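Local coordinates for protein alpha-1,2-Mannosidase (Trichoderma reesei, PDB 1HCU) that probably hydrolyses alpha-1,2-linked mannose residues of N-linked high-mannose glycans on glycoproteins, with calcium as cofactor, at residues 451-454 / 455-459; 367-370 / 371-374; 196-199 / 200-204; 267-270 / 271-275. One frame throughout, in Å; residues are numbered along the deposited sequence.

Contact 1 of 4, residues 451-454 / 455-459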
loop_
_atom_site.group_PDB
_atom_site.type_symbol
_atom_site.label_atom_id
_atom_site.label_comp_id
_atom_site.label_asym_id
_atom_site.label_seq_id
_atom_site.Cartn_x
_atom_site.Cartn_y
_atom_site.Cartn_z
ATOM N N SER A 451 6.328 9.071 -4.398
ATOM C CA SER A 451 5.985 8.306 -5.589
ATOM C C SER A 451 4.621 7.605 -5.505
ATOM O O SER A 451 3.927 7.489 -6.516
ATOM C CB SER A 451 7.096 7.289 -5.909
ATOM O OG SER A 451 7.157 6.246 -4.954
ATOM N N PHE A 452 4.227 7.143 -4.317
ATOM C CA PHE A 452 2.932 6.470 -4.202
ATOM C C PHE A 452 1.751 7.401 -4.538
ATOM O O PHE A 452 0.613 6.957 -4.679
ATOM C CB PHE A 452 2.766 5.824 -2.814
ATOM C CG PHE A 452 3.060 6.743 -1.658
ATOM C CD1 PHE A 452 2.255 7.842 -1.410
ATOM C CD2 PHE A 452 4.124 6.481 -0.796
ATOM C CE1 PHE A 452 2.493 8.670 -0.323
ATOM C CE2 PHE A 452 4.374 7.306 0.299
ATOM C CZ PHE A 452 3.553 8.404 0.538
ATOM N N TRP A 453 2.025 8.695 -4.672
ATOM C CA TRP A 453 0.976 9.633 -5.058
ATOM C C TRP A 453 0.603 9.203 -6.481
ATOM O O TRP A 453 -0.576 9.074 -6.813
ATOM C CB TRP A 453 1.517 11.059 -5.040
ATOM C CG TRP A 453 0.638 12.095 -5.685
ATOM C CD1 TRP A 453 0.978 12.916 -6.721
ATOM C CD2 TRP A 453 -0.695 12.470 -5.300
ATOM N NE1 TRP A 453 -0.054 13.781 -7.003
ATOM C CE2 TRP A 453 -1.092 13.529 -6.147
ATOM C CE3 TRP A 453 -1.589 12.015 -4.320
ATOM C CZ2 TRP A 453 -2.343 14.145 -6.045
ATOM C CZ3 TRP A 453 -2.834 12.626 -4.218
ATOM C CH2 TRP A 453 -3.200 13.682 -5.078
ATOM N N PHE A 454 1.622 8.948 -7.302
ATOM C CA PHE A 454 1.431 8.509 -8.681
ATOM C C PHE A 454 0.854 7.101 -8.785
ATOM O O PHE A 454 -0.095 6.857 -9.531
ATOM C CB PHE A 454 2.759 8.499 -9.451
ATOM C CG PHE A 454 3.260 9.857 -9.828
ATOM C CD1 PHE A 454 4.383 10.394 -9.206
ATOM C CD2 PHE A 454 2.616 10.600 -10.813
ATOM C CE1 PHE A 454 4.858 11.648 -9.559
ATOM C CE2 PHE A 454 3.083 11.857 -11.174
ATOM C CZ PHE A 454 4.205 12.383 -10.547
ATOM N N ALA A 455 1.434 6.175 -8.031
ATOM C CA ALA A 455 1.018 4.782 -8.088
ATOM C C ALA A 455 -0.279 4.400 -7.399
ATOM O O ALA A 455 -1.021 3.552 -7.897
ATOM C CB ALA A 455 2.143 3.899 -7.554
ATOM N N GLU A 456 -0.560 5.028 -6.265
ATOM C CA GLU A 456 -1.732 4.651 -5.486
ATOM C C GLU A 456 -2.893 5.626 -5.350
ATOM O O GLU A 456 -4.003 5.345 -5.784
ATOM C CB GLU A 456 -1.271 4.246 -4.087
ATOM C CG GLU A 456 -0.186 3.185 -4.058
ATOM C CD GLU A 456 0.000 2.605 -2.661
ATOM O OE1 GLU A 456 1.015 2.926 -2.002
ATOM O OE2 GLU A 456 -0.882 1.838 -2.223
ATOM N N ALA A 457 -2.649 6.756 -4.704
ATOM C CA ALA A 457 -3.714 7.717 -4.511
ATOM C C ALA A 457 -4.431 8.054 -5.815
ATOM O O ALA A 457 -5.652 7.952 -5.892
ATOM C CB ALA A 457 -3.174 8.975 -3.866
ATOM N N LEU A 458 -3.679 8.432 -6.845
ATOM C CA LEU A 458 -4.291 8.800 -8.124
ATOM C C LEU A 458 -4.875 7.604 -8.882
ATOM O O LEU A 458 -5.821 7.750 -9.659
ATOM C CB LEU A 458 -3.273 9.557 -8.993
ATOM C CG LEU A 458 -2.889 10.957 -8.473
ATOM C CD1 LEU A 458 -1.790 11.573 -9.349
ATOM C CD2 LEU A 458 -4.119 11.859 -8.487
ATOM N N LYS A 459 -4.317 6.421 -8.639
ATOM C CA LYS A 459 -4.778 5.194 -9.276
ATOM C C LYS A 459 -6.153 4.784 -8.722
ATOM O O LYS A 459 -7.094 4.583 -9.479
ATOM C CB LYS A 459 -3.748 4.078 -9.034
ATOM C CG LYS A 459 -4.194 2.686 -9.468
ATOM C CD LYS A 459 -3.644 2.302 -10.809
ATOM C CE LYS A 459 -2.466 1.330 -10.711
ATOM N NZ LYS A 459 -1.226 1.897 -10.106
#
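A widened, pi-type turn in helix 451-465, part of the (alpha/alpha)7 barrel of glycosyl hydrolase family 47, sets Trp453 against Ala457 and Leu458. Phe452 O accepts two backbone bonds, from Glu456 N at 2.8 Å and from Ala457 N at 3.3 Å; Trp453 O then takes Leu458 N, five residues on. With CG anti to the backbone N (chi1 168°), the Trp453 indole lies where Leu458 can cover one of its faces. Leu458 CD1 stands 3.9 Å from the centroid of the five-membered ring in a CH-pi contact, and Leu458 CD2 meets Trp453 CZ2 at 3.8 Å. Ala457 CB comes in obliquely, 3.5 Å from Trp453 CE3. Trp453 NE1 is hydrogen-bonded to Ser26 OG of helix 13-33. Replacing this tryptophan by a serine would probably open a gap beside Leu458 and Ala457 and leave Ser26 without its indole partner. Lys459 NZ folds back to Ala455 O at 2.8 Å and also forms a salt bridge with Asp63. The Glu456 side chain lies about 4 Å from the bound calcium ion, whose positive charge would probably ease the closeness of its OE1 to Glu486 OE1.

Contact 2 of 4, residues 367-370 / 371-374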
loop_
_atom_site.group_PDB
_atom_site.type_symbol
_atom_site.label_atom_id
_atom_site.label_comp_id
_atom_site.label_asym_id
_atom_site.label_seq_id
_atom_site.Cartn_x
_atom_site.Cartn_y
_atom_site.Cartn_z
ATOM N N SER A 367 -6.546 10.480 27.252
ATOM C CA SER A 367 -7.519 11.513 27.462
ATOM C C SER A 367 -7.160 12.580 26.445
ATOM O O SER A 367 -5.994 12.951 26.296
ATOM C CB SER A 367 -7.409 12.061 28.884
ATOM O OG SER A 367 -8.456 12.978 29.146
ATOM N N PRO A 368 -8.161 13.076 25.716
ATOM C CA PRO A 368 -7.946 14.108 24.702
ATOM C C PRO A 368 -7.112 15.268 25.230
ATOM O O PRO A 368 -7.338 15.744 26.348
ATOM C CB PRO A 368 -9.363 14.565 24.370
ATOM C CG PRO A 368 -10.179 13.358 24.624
ATOM C CD PRO A 368 -9.595 12.791 25.886
ATOM N N PRO A 369 -6.122 15.727 24.448
ATOM C CA PRO A 369 -5.328 16.855 24.937
ATOM C C PRO A 369 -6.306 18.027 25.083
ATOM O O PRO A 369 -7.254 18.154 24.303
ATOM C CB PRO A 369 -4.286 17.060 23.831
ATOM C CG PRO A 369 -4.921 16.448 22.621
ATOM C CD PRO A 369 -5.593 15.223 23.176
ATOM N N SER A 370 -6.092 18.861 26.093
ATOM C CA SER A 370 -6.976 19.986 26.365
ATOM C C SER A 370 -7.490 20.748 25.138
ATOM O O SER A 370 -8.667 21.096 25.070
ATOM C CB SER A 370 -6.283 20.948 27.323
ATOM O OG SER A 370 -4.994 21.273 26.834
ATOM N N SER A 371 -6.623 21.006 24.167
ATOM C CA SER A 371 -7.033 21.750 22.977
ATOM C C SER A 371 -8.044 21.002 22.098
ATOM O O SER A 371 -8.817 21.621 21.365
ATOM C CB SER A 371 -5.809 22.111 22.125
ATOM O OG SER A 371 -5.269 20.960 21.499
ATOM N N GLN A 372 -8.035 19.675 22.168
ATOM C CA GLN A 372 -8.939 18.869 21.353
ATOM C C GLN A 372 -10.065 18.252 22.165
ATOM O O GLN A 372 -10.713 17.316 21.714
ATOM C CB GLN A 372 -8.154 17.759 20.648
ATOM C CG GLN A 372 -7.056 18.274 19.722
ATOM C CD GLN A 372 -6.449 17.177 18.864
ATOM O OE1 GLN A 372 -7.147 16.536 18.070
ATOM N NE2 GLN A 372 -5.145 16.952 19.022
ATOM N N SER A 373 -10.301 18.783 23.361
ATOM C CA SER A 373 -11.343 18.246 24.226
ATOM C C SER A 373 -12.704 18.255 23.556
ATOM O O SER A 373 -13.375 17.225 23.482
ATOM C CB SER A 373 -11.415 19.029 25.531
ATOM O OG SER A 373 -12.314 18.395 26.425
ATOM N N GLY A 374 -13.116 19.421 23.070
ATOM C CA GLY A 374 -14.410 19.512 22.415
ATOM C C GLY A 374 -14.440 18.753 21.102
ATOM O O GLY A 374 -15.456 18.146 20.755
HETATM O O HOH W 1 -3.854 21.000 24.250
#
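The backbone folds into two overlapping type I turns, in which Gln372 N bonds to Pro369 O at 2.7 Å and Ser373 N to Ser370 O through a weak bond of 3.3 Å. Together they form the entrance to helix 373-379, with Gln372 at the N-cap position. The donor Gln372 N stands above the carbonyl plane of Pro369 rather than on a lone pair. Pro369 and Gln372 carry the side-chain part of the contact. Gln372 has CG anti to its carbonyl carbon (chi1 -60°) and runs extended beyond it, so that the chain passes across the proline ring: Pro369 CG lies 3.6 Å from Gln372 NE2 and 4.0 Å from Gln372 CB. The amide is anchored further out, where Gln372 OE1 accepts a hydrogen bond from Val383 N of strand 382-383. Pro368, Pro369 and Gln372 all touch Trp382 of that strand, which joins this surface turn to the edge of the antiparallel sheet. Pro368 itself adds a looser apolar touch, its CB 4.2 Å from Ser373 CA. Serines face the more exposed part of the turn. Ser373 CB rests 3.5 Å from Ser370 O, the carbonyl that its own backbone N weakly engages. Ser370 OG, placed between the backbone N and the carbonyl carbon (chi1 51°), shares a water with the next peptide: the water is 2.8 Å from Ser370 OG and accepts from Ser371 N, also at 2.8 Å.

Contact 3 of 4, residues 196-199 / 200-204; sequences QYAQ and LAQKG
Gln196 and Leu200 begin a regular run of alpha-helical contacts in the first turns of helix 196-209, a helix of the family 47 (alpha/alpha)7 barrel fold. Four successive i to i+4 backbone hydrogen bonds make up the polar framework. Leu200 N reaches Gln196 O at 3.0 Å, Ala201 N reaches Tyr197 O with a nearly straight N-H...O angle of 173°, and Gln202 N reaches Ala198 O at 2.9 Å. The last, from Lys203 N to Gln199 O, is more bent at 139°, its donor well tilted from the carbonyl plane. Side-chain hydrogen bonds lead out of the helix: Gln196 OE1 is bonded to Lys145 NZ, and Tyr197 OH to Asn142 and Gln138 of helix 127-144.

Apolar contact across the turn centres on Gln196 and Leu200, which lie side by side and point the same way, with Gln196 CG and Leu200 CD2 3.8 Å apart. Extended throughout and with CG anti to the backbone N (chi1 -175°), Gln196 offers Leu200 its methylene flank. Phe148, in a loop, touches Leu200 as well. Tyr197 turns instead to helix 182-192, where it packs on Leu188, Ser189 and Thr192.

Mixed polar and apolar touches occur where Gln202 runs along the preceding turn. The methylenes of Gln202 lie against the Ala198 carbonyl, CG being 3.0 Å from Ala198 O. From there the extended chain brings the amide alongside the alanine methyl, and Gln202 OE1, weakly hydrogen-bonded to Thr186 OG1, ends 3.7 Å from Ala198 CB.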
loop_
_atom_site.group_PDB
_atom_site.type_symbol
_atom_site.label_atom_id
_atom_site.label_comp_id
_atom_site.label_asym_id
_atom_site.label_seq_id
_atom_site.Cartn_x
_atom_site.Cartn_y
_atom_site.Cartn_z
ATOM N N GLN A 196 13.554 -20.262 -8.307
ATOM C CA GLN A 196 14.322 -19.726 -7.184
ATOM C C GLN A 196 13.640 -18.536 -6.474
ATOM O O GLN A 196 13.503 -18.537 -5.251
ATOM C CB GLN A 196 15.728 -19.321 -7.655
ATOM C CG GLN A 196 16.681 -18.862 -6.535
ATOM C CD GLN A 196 17.943 -18.112 -7.043
ATOM O OE1 GLN A 196 18.830 -17.769 -6.251
ATOM N NE2 GLN A 196 18.014 -17.850 -8.353
ATOM N N TYR A 197 13.194 -17.538 -7.231
ATOM C CA TYR A 197 12.574 -16.354 -6.636
ATOM C C TYR A 197 11.442 -16.682 -5.670
ATOM O O TYR A 197 11.465 -16.248 -4.519
ATOM C CB TYR A 197 12.090 -15.401 -7.738
ATOM C CG TYR A 197 13.181 -15.068 -8.733
ATOM C CD1 TYR A 197 14.362 -14.453 -8.318
ATOM C CD2 TYR A 197 13.073 -15.452 -10.069
ATOM C CE1 TYR A 197 15.413 -14.243 -9.206
ATOM C CE2 TYR A 197 14.119 -15.246 -10.966
ATOM C CZ TYR A 197 15.287 -14.646 -10.524
ATOM O OH TYR A 197 16.352 -14.492 -11.384
ATOM N N ALA A 198 10.467 -17.460 -6.132
ATOM C CA ALA A 198 9.338 -17.868 -5.298
ATOM C C ALA A 198 9.795 -18.689 -4.085
ATOM O O ALA A 198 9.307 -18.486 -2.962
ATOM C CB ALA A 198 8.346 -18.677 -6.126
ATOM N N GLN A 199 10.735 -19.605 -4.314
ATOM C CA GLN A 199 11.258 -20.462 -3.253
ATOM C C GLN A 199 11.829 -19.655 -2.090
ATOM O O GLN A 199 11.576 -19.948 -0.924
ATOM C CB GLN A 199 12.342 -21.393 -3.815
ATOM C CG GLN A 199 11.781 -22.526 -4.663
ATOM C CD GLN A 199 12.845 -23.252 -5.482
ATOM O OE1 GLN A 199 12.556 -24.263 -6.129
ATOM N NE2 GLN A 199 14.074 -22.735 -5.467
ATOM N N LEU A 200 12.602 -18.634 -2.431
ATOM C CA LEU A 200 13.223 -17.769 -1.448
ATOM C C LEU A 200 12.201 -16.999 -0.624
ATOM O O LEU A 200 12.247 -17.011 0.604
ATOM C CB LEU A 200 14.163 -16.790 -2.156
ATOM C CG LEU A 200 15.672 -17.072 -2.149
ATOM C CD1 LEU A 200 15.960 -18.539 -1.845
ATOM C CD2 LEU A 200 16.259 -16.643 -3.487
ATOM N N ALA A 201 11.281 -16.330 -1.301
ATOM C CA ALA A 201 10.268 -15.533 -0.622
ATOM C C ALA A 201 9.361 -16.378 0.262
ATOM O O ALA A 201 9.052 -16.008 1.401
ATOM C CB ALA A 201 9.428 -14.778 -1.650
ATOM N N GLN A 202 8.933 -17.510 -0.277
ATOM C CA GLN A 202 8.050 -18.420 0.435
ATOM C C GLN A 202 8.691 -19.070 1.652
ATOM O O GLN A 202 8.003 -19.390 2.627
ATOM C CB GLN A 202 7.537 -19.483 -0.532
ATOM C CG GLN A 202 6.635 -18.875 -1.589
ATOM C CD GLN A 202 6.164 -19.874 -2.610
ATOM O OE1 GLN A 202 5.653 -19.500 -3.661
ATOM N NE2 GLN A 202 6.329 -21.151 -2.311
ATOM N N LYS A 203 10.003 -19.264 1.601
ATOM C CA LYS A 203 10.696 -19.865 2.729
ATOM C C LYS A 203 10.691 -18.866 3.873
ATOM O O LYS A 203 10.388 -19.215 5.014
ATOM C CB LYS A 203 12.141 -20.230 2.362
ATOM C CG LYS A 203 12.923 -20.852 3.524
ATOM C CD LYS A 203 14.232 -21.493 3.063
ATOM C CE LYS A 203 14.878 -22.292 4.188
ATOM N NZ LYS A 203 16.158 -22.940 3.761
ATOM N N GLY A 204 11.020 -17.617 3.567
ATOM C CA GLY A 204 11.025 -16.607 4.608
ATOM C C GLY A 204 9.635 -16.439 5.187
ATOM O O GLY A 204 9.478 -16.174 6.377
#

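Contact 4 of 4, residues 267-270 / 271-275; sequences DRWV and LGADS
Trp269 and Ala273 form the tightly packed, buried side of helix 263-280, an element of the family 47 (alpha/alpha)7 barrel. Ala273 N bonds to Trp269 O at 2.6 Å, almost straight at 178°. With CG anti to the backbone N (chi1 -174°), the indole lies beneath the alanine methyl: Ala273 CB sits 3.8 Å from the centroid of the six-membered ring, a CH-pi contact over one face, displaced toward the rim. Helix 245-257 packs on the same tryptophan through Leu251 and Ile252, and Tyr328 meets it edge-to-face.

Asp267, Val270, Leu271 and Asp274 make up the more open side. There Asp267 O accepts from Leu271 N at 3.3 Å. Asp274 lies beside Val270, pointing the same way, and is hydrogen-bonded through OD1 to Tyr328 OH. Its other oxygen, OD2, is 3.2 Å from Val270 CG1. An alanine in place of this aspartate would remove the carboxylate and is likely to leave the Tyr328 hydroxyl without that partner and its ring freer to shift.

At the border Arg268, packed on Pro211 and Leu251, folds back so that its guanidinium crosses Leu271, and NH2 forms a salt bridge with Glu216. Over one guanidinium face lies Leu271 CD1, 3.6 Å from Arg268 NH1.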
loop_
_atom_site.group_PDB
_atom_site.type_symbol
_atom_site.label_atom_id
_atom_site.label_comp_id
_atom_site.label_asym_id
_atom_site.label_seq_id
_atom_site.Cartn_x
_atom_site.Cartn_y
_atom_site.Cartn_z
ATOM N N ASP A 267 -6.086 -19.603 5.164
ATOM C CA ASP A 267 -6.460 -20.014 6.519
ATOM C C ASP A 267 -5.816 -19.120 7.576
ATOM O O ASP A 267 -6.456 -18.775 8.567
ATOM C CB ASP A 267 -6.076 -21.479 6.780
ATOM C CG ASP A 267 -7.019 -22.472 6.103
ATOM O OD1 ASP A 267 -8.077 -22.050 5.578
ATOM O OD2 ASP A 267 -6.700 -23.684 6.108
ATOM N N ARG A 268 -4.555 -18.743 7.373
ATOM C CA ARG A 268 -3.878 -17.883 8.345
ATOM C C ARG A 268 -4.526 -16.490 8.383
ATOM O O ARG A 268 -4.541 -15.829 9.429
ATOM C CB ARG A 268 -2.378 -17.776 8.025
ATOM C CG ARG A 268 -1.624 -19.103 8.138
ATOM C CD ARG A 268 -1.761 -19.731 9.531
ATOM N NE ARG A 268 -1.280 -18.845 10.584
ATOM C CZ ARG A 268 -1.250 -19.152 11.878
ATOM N NH1 ARG A 268 -1.679 -20.337 12.299
ATOM N NH2 ARG A 268 -0.788 -18.265 12.754
ATOM N N TRP A 269 -5.063 -16.061 7.244
ATOM C CA TRP A 269 -5.737 -14.768 7.131
ATOM C C TRP A 269 -7.058 -14.794 7.915
ATOM O O TRP A 269 -7.375 -13.860 8.660
ATOM C CB TRP A 269 -6.050 -14.460 5.658
ATOM C CG TRP A 269 -6.624 -13.087 5.439
ATOM C CD1 TRP A 269 -5.926 -11.926 5.316
ATOM C CD2 TRP A 269 -8.011 -12.727 5.419
ATOM N NE1 TRP A 269 -6.786 -10.859 5.229
ATOM C CE2 TRP A 269 -8.073 -11.320 5.289
ATOM C CE3 TRP A 269 -9.206 -13.453 5.500
ATOM C CZ2 TRP A 269 -9.287 -10.618 5.242
ATOM C CZ3 TRP A 269 -10.418 -12.751 5.452
ATOM C CH2 TRP A 269 -10.444 -11.349 5.325
ATOM N N VAL A 270 -7.820 -15.874 7.736
ATOM C CA VAL A 270 -9.105 -16.031 8.404
ATOM C C VAL A 270 -8.969 -15.953 9.919
ATOM O O VAL A 270 -9.816 -15.357 10.584
ATOM C CB VAL A 270 -9.803 -17.371 8.010
ATOM C CG1 VAL A 270 -11.069 -17.573 8.839
ATOM C CG2 VAL A 270 -10.181 -17.344 6.518
ATOM N N LEU A 271 -7.907 -16.550 10.458
ATOM C CA LEU A 271 -7.667 -16.514 11.899
ATOM C C LEU A 271 -7.406 -15.061 12.275
ATOM O O LEU A 271 -7.982 -14.533 13.221
ATOM C CB LEU A 271 -6.438 -17.351 12.265
ATOM C CG LEU A 271 -6.553 -18.868 12.396
ATOM C CD1 LEU A 271 -5.161 -19.452 12.552
ATOM C CD2 LEU A 271 -7.418 -19.230 13.598
ATOM N N GLY A 272 -6.508 -14.428 11.526
ATOM C CA GLY A 272 -6.196 -13.036 11.773
ATOM C C GLY A 272 -7.472 -12.212 11.722
ATOM O O GLY A 272 -7.813 -11.538 12.692
ATOM N N ALA A 273 -8.182 -12.299 10.598
ATOM C CA ALA A 273 -9.419 -11.558 10.390
ATOM C C ALA A 273 -10.432 -11.727 11.516
ATOM O O ALA A 273 -10.962 -10.742 12.045
ATOM C CB ALA A 273 -10.062 -11.968 9.058
ATOM N N ASP A 274 -10.705 -12.977 11.869
ATOM C CA ASP A 274 -11.659 -13.276 12.923
ATOM C C ASP A 274 -11.169 -12.744 14.264
ATOM O O ASP A 274 -11.957 -12.231 15.059
ATOM C CB ASP A 274 -11.914 -14.786 12.992
ATOM C CG ASP A 274 -12.662 -15.307 11.772
ATOM O OD1 ASP A 274 -13.341 -14.499 11.101
ATOM O OD2 ASP A 274 -12.593 -16.523 11.487
ATOM N N SER A 275 -9.868 -12.845 14.507
ATOM C CA SER A 275 -9.315 -12.344 15.755
ATOM C C SER A 275 -9.327 -10.816 15.858
ATOM O O SER A 275 -9.538 -10.288 16.942
ATOM C CB SER A 275 -7.884 -12.863 15.969
ATOM O OG SER A 275 -7.897 -14.213 16.365
#

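In the fold
From the N terminus the chain meets the contacts in the order 3, 4, 2, 1. Each joins directly successive segments, so none closes a long loop, and they follow in series without nesting or crossing. Contact 3 spans the first turns of helix 196-209 and leans on helices 127-144 and 182-192. Contact 4, on helix 263-280, comes nearest to it, with nearest atoms about 11 Å apart, and meets helices 245-257, 312-323 and 326-344. Contact 2 starts helix 373-379 at the surface beside strand 382-383, across the chain's centre from contact 3. Contact 1 is the most central, joining helix 451-465 to helices 13-33 and 56-67 near the calcium ion.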